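Local atomic coordinates of naphthalene dioxygenase large subunit (Rhodococcus sp., PDB entry 2B1X), a protein that forms the large subunit of a Rieske-type ring-hydroxylating dioxygenase, carrying an Fe2/S2 cluster and a separate iron (III) ion. Residues H242-G248 against E421-F427. Residues are numbered along the deposited sequence; the frame is centred on the assembly and turned at random.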
loop_
_atom_site.group_PDB
_atom_site.type_symbol
_atom_site.label_atom_id
_atom_site.label_comp_id
_atom_site.label_asym_id
_atom_site.label_seq_id
_atom_site.Cartn_x
_atom_site.Cartn_y
_atom_site.Cartn_z
ATOM N N HIS A 242 0.782 -30.748 29.974
ATOM C CA HIS A 242 0.596 -29.295 29.698
ATOM C C HIS A 242 1.249 -28.521 30.861
ATOM O O HIS A 242 0.796 -28.636 32.003
ATOM C CB HIS A 242 -0.915 -29.016 29.669
ATOM C CG HIS A 242 -1.328 -27.672 29.122
ATOM N ND1 HIS A 242 -1.510 -27.444 27.778
ATOM C CD2 HIS A 242 -1.706 -26.533 29.745
ATOM C CE1 HIS A 242 -1.930 -26.207 27.583
ATOM N NE2 HIS A 242 -2.081 -25.635 28.765
ATOM N N ILE A 243 2.323 -27.765 30.589
ATOM C CA ILE A 243 3.183 -27.209 31.651
ATOM C C ILE A 243 3.425 -25.714 31.516
ATOM O O ILE A 243 3.729 -25.216 30.431
ATOM C CB ILE A 243 4.581 -27.896 31.650
ATOM C CG1 ILE A 243 4.462 -29.424 31.814
ATOM C CG2 ILE A 243 5.538 -27.226 32.676
ATOM C CD1 ILE A 243 5.397 -30.182 30.862
ATOM N N HIS A 244 3.300 -24.979 32.612
ATOM C CA HIS A 244 3.677 -23.583 32.520
ATOM C C HIS A 244 4.495 -23.174 33.700
ATOM O O HIS A 244 4.524 -23.837 34.730
ATOM C CB HIS A 244 2.489 -22.644 32.301
ATOM C CG HIS A 244 1.662 -22.399 33.517
ATOM N ND1 HIS A 244 0.559 -23.163 33.839
ATOM C CD2 HIS A 244 1.764 -21.461 34.485
ATOM C CE1 HIS A 244 0.013 -22.695 34.944
ATOM N NE2 HIS A 244 0.720 -21.656 35.354
ATOM N N THR A 245 5.088 -22.015 33.531
ATOM C CA THR A 245 6.148 -21.519 34.377
ATOM C C THR A 245 5.790 -20.041 34.659
ATOM O O THR A 245 4.809 -19.554 34.119
ATOM C CB THR A 245 7.371 -21.742 33.472
ATOM O OG1 THR A 245 8.176 -22.784 34.010
ATOM C CG2 THR A 245 8.216 -20.520 33.197
ATOM N N GLY A 246 6.544 -19.340 35.503
ATOM C CA GLY A 246 6.356 -17.904 35.653
ATOM C C GLY A 246 6.806 -17.171 34.381
ATOM O O GLY A 246 7.310 -17.802 33.462
ATOM N N HIS A 247 6.621 -15.856 34.328
ATOM C CA HIS A 247 6.956 -15.037 33.122
ATOM C C HIS A 247 6.263 -15.466 31.808
ATOM O O HIS A 247 6.812 -15.281 30.690
ATOM C CB HIS A 247 8.470 -14.923 32.882
ATOM C CG HIS A 247 9.255 -14.593 34.110
ATOM N ND1 HIS A 247 9.422 -13.303 34.556
ATOM C CD2 HIS A 247 9.932 -15.374 34.973
ATOM C CE1 HIS A 247 10.164 -13.303 35.649
ATOM N NE2 HIS A 247 10.487 -14.551 35.923
ATOM N N GLY A 248 5.052 -16.002 31.923
ATOM C CA GLY A 248 4.265 -16.263 30.727
ATOM C C GLY A 248 4.677 -17.472 29.906
ATOM O O GLY A 248 4.026 -17.748 28.888
ATOM N N GLU A 421 -6.074 -25.179 28.337
ATOM C CA GLU A 421 -5.789 -23.801 27.943
ATOM C C GLU A 421 -5.160 -23.016 29.098
ATOM O O GLU A 421 -5.142 -21.754 29.099
ATOM C CB GLU A 421 -7.037 -23.115 27.362
ATOM C CG GLU A 421 -7.370 -23.610 25.958
ATOM C CD GLU A 421 -8.765 -23.254 25.453
ATOM O OE1 GLU A 421 -9.693 -23.112 26.279
ATOM O OE2 GLU A 421 -8.927 -23.143 24.203
ATOM N N ALA A 422 -4.619 -23.755 30.069
ATOM C CA ALA A 422 -3.895 -23.152 31.203
ATOM C C ALA A 422 -2.631 -22.390 30.758
ATOM O O ALA A 422 -2.336 -21.284 31.266
ATOM C CB ALA A 422 -3.557 -24.203 32.270
ATOM N N ASN A 423 -1.904 -22.951 29.797
ATOM C CA ASN A 423 -0.731 -22.263 29.233
ATOM C C ASN A 423 -1.059 -20.945 28.543
ATOM O O ASN A 423 -0.380 -19.939 28.795
ATOM C CB ASN A 423 0.047 -23.169 28.288
ATOM C CG ASN A 423 0.706 -24.308 29.006
ATOM O OD1 ASN A 423 0.609 -24.423 30.260
ATOM N ND2 ASN A 423 1.402 -25.189 28.229
ATOM N N GLN A 424 -2.084 -20.937 27.699
ATOM C CA GLN A 424 -2.518 -19.692 27.024
ATOM C C GLN A 424 -2.962 -18.625 28.038
ATOM O O GLN A 424 -2.683 -17.435 27.870
ATOM C CB GLN A 424 -3.653 -19.962 26.026
ATOM C CG GLN A 424 -3.303 -20.934 24.859
ATOM C CD GLN A 424 -3.519 -22.436 25.150
ATOM O OE1 GLN A 424 -3.181 -22.933 26.223
ATOM N NE2 GLN A 424 -4.066 -23.151 24.168
ATOM N N ARG A 425 -3.620 -19.080 29.112
ATOM C CA ARG A 425 -4.086 -18.182 30.159
ATOM C C ARG A 425 -2.936 -17.530 30.921
ATOM O O ARG A 425 -2.997 -16.348 31.235
ATOM C CB ARG A 425 -4.965 -18.954 31.143
ATOM C CG ARG A 425 -6.428 -19.132 30.621
ATOM C CD ARG A 425 -7.415 -19.342 31.758
ATOM N NE ARG A 425 -7.172 -20.659 32.207
ATOM C CZ ARG A 425 -6.871 -21.057 33.427
ATOM N NH1 ARG A 425 -6.815 -20.244 34.484
ATOM N NH2 ARG A 425 -6.648 -22.341 33.573
ATOM N N ASN A 426 -1.934 -18.341 31.267
ATOM C CA ASN A 426 -0.693 -17.883 31.893
ATOM C C ASN A 426 0.078 -16.902 31.005
ATOM O O ASN A 426 0.665 -15.949 31.481
ATOM C CB ASN A 426 0.180 -19.111 32.202
ATOM C CG ASN A 426 1.501 -18.762 32.871
ATOM O OD1 ASN A 426 1.532 -18.211 33.962
ATOM N ND2 ASN A 426 2.605 -19.116 32.222
ATOM N N PHE A 427 0.084 -17.151 29.704
ATOM C CA PHE A 427 0.799 -16.286 28.779
ATOM C C PHE A 427 0.105 -14.914 28.779
ATOM O O PHE A 427 0.752 -13.877 28.906
ATOM C CB PHE A 427 0.791 -16.943 27.387
ATOM C CG PHE A 427 1.363 -16.081 26.291
ATOM C CD1 PHE A 427 2.661 -16.278 25.859
ATOM C CD2 PHE A 427 0.570 -15.117 25.659
ATOM C CE1 PHE A 427 3.201 -15.510 24.824
ATOM C CE2 PHE A 427 1.112 -14.326 24.627
ATOM C CZ PHE A 427 2.433 -14.561 24.201
HETATM O O HOH W 1 -0.019 -25.777 32.633
HETATM O O HOH W 2 2.227 -20.274 29.401
HETATM O O HOH W 3 3.575 -16.127 34.347
#
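The amide nitrogen ND2 of Asn426 is engaged twice: it donates to Thr245 O at 2.9 Å, meeting the carbonyl nearly head-on, and to a water that also donates to Asn423 O and Gly248 O. A second water joins Asn426 OD1 to Gly248 N, so an asparagine, with donor and acceptor on one flat group, can hold both ends of the turn after strand 240-244. With CG of Asn426 anti to the backbone N (chi1 -179°), the amide reaches toward Thr245 O and this turn. The helix backbone sets Asn426 CB over one face of the His244 ring, 3.9 Å from its centroid, a CH-pi contact. At the start of the helix, His242 NE2 accepts from Asn423 N at 2.9 Å (N-H...N angle 163°), giving an amide of the first turn a side-chain acceptor; His242 ND1 bonds to Asp418. The Asn423 amide stacks on that imidazole, planes 17° apart, while its ND2 bonds to Leu251 O and Val211 O. Positive phi favours glycine at Gly248, whose O meets Phe427 CA in a 3.5 Å CA-H...O contact. Strand 240-244 and its following turn thus join the large antiparallel sheet to helix 422-436 within the Bet v 1-like catalytic domain.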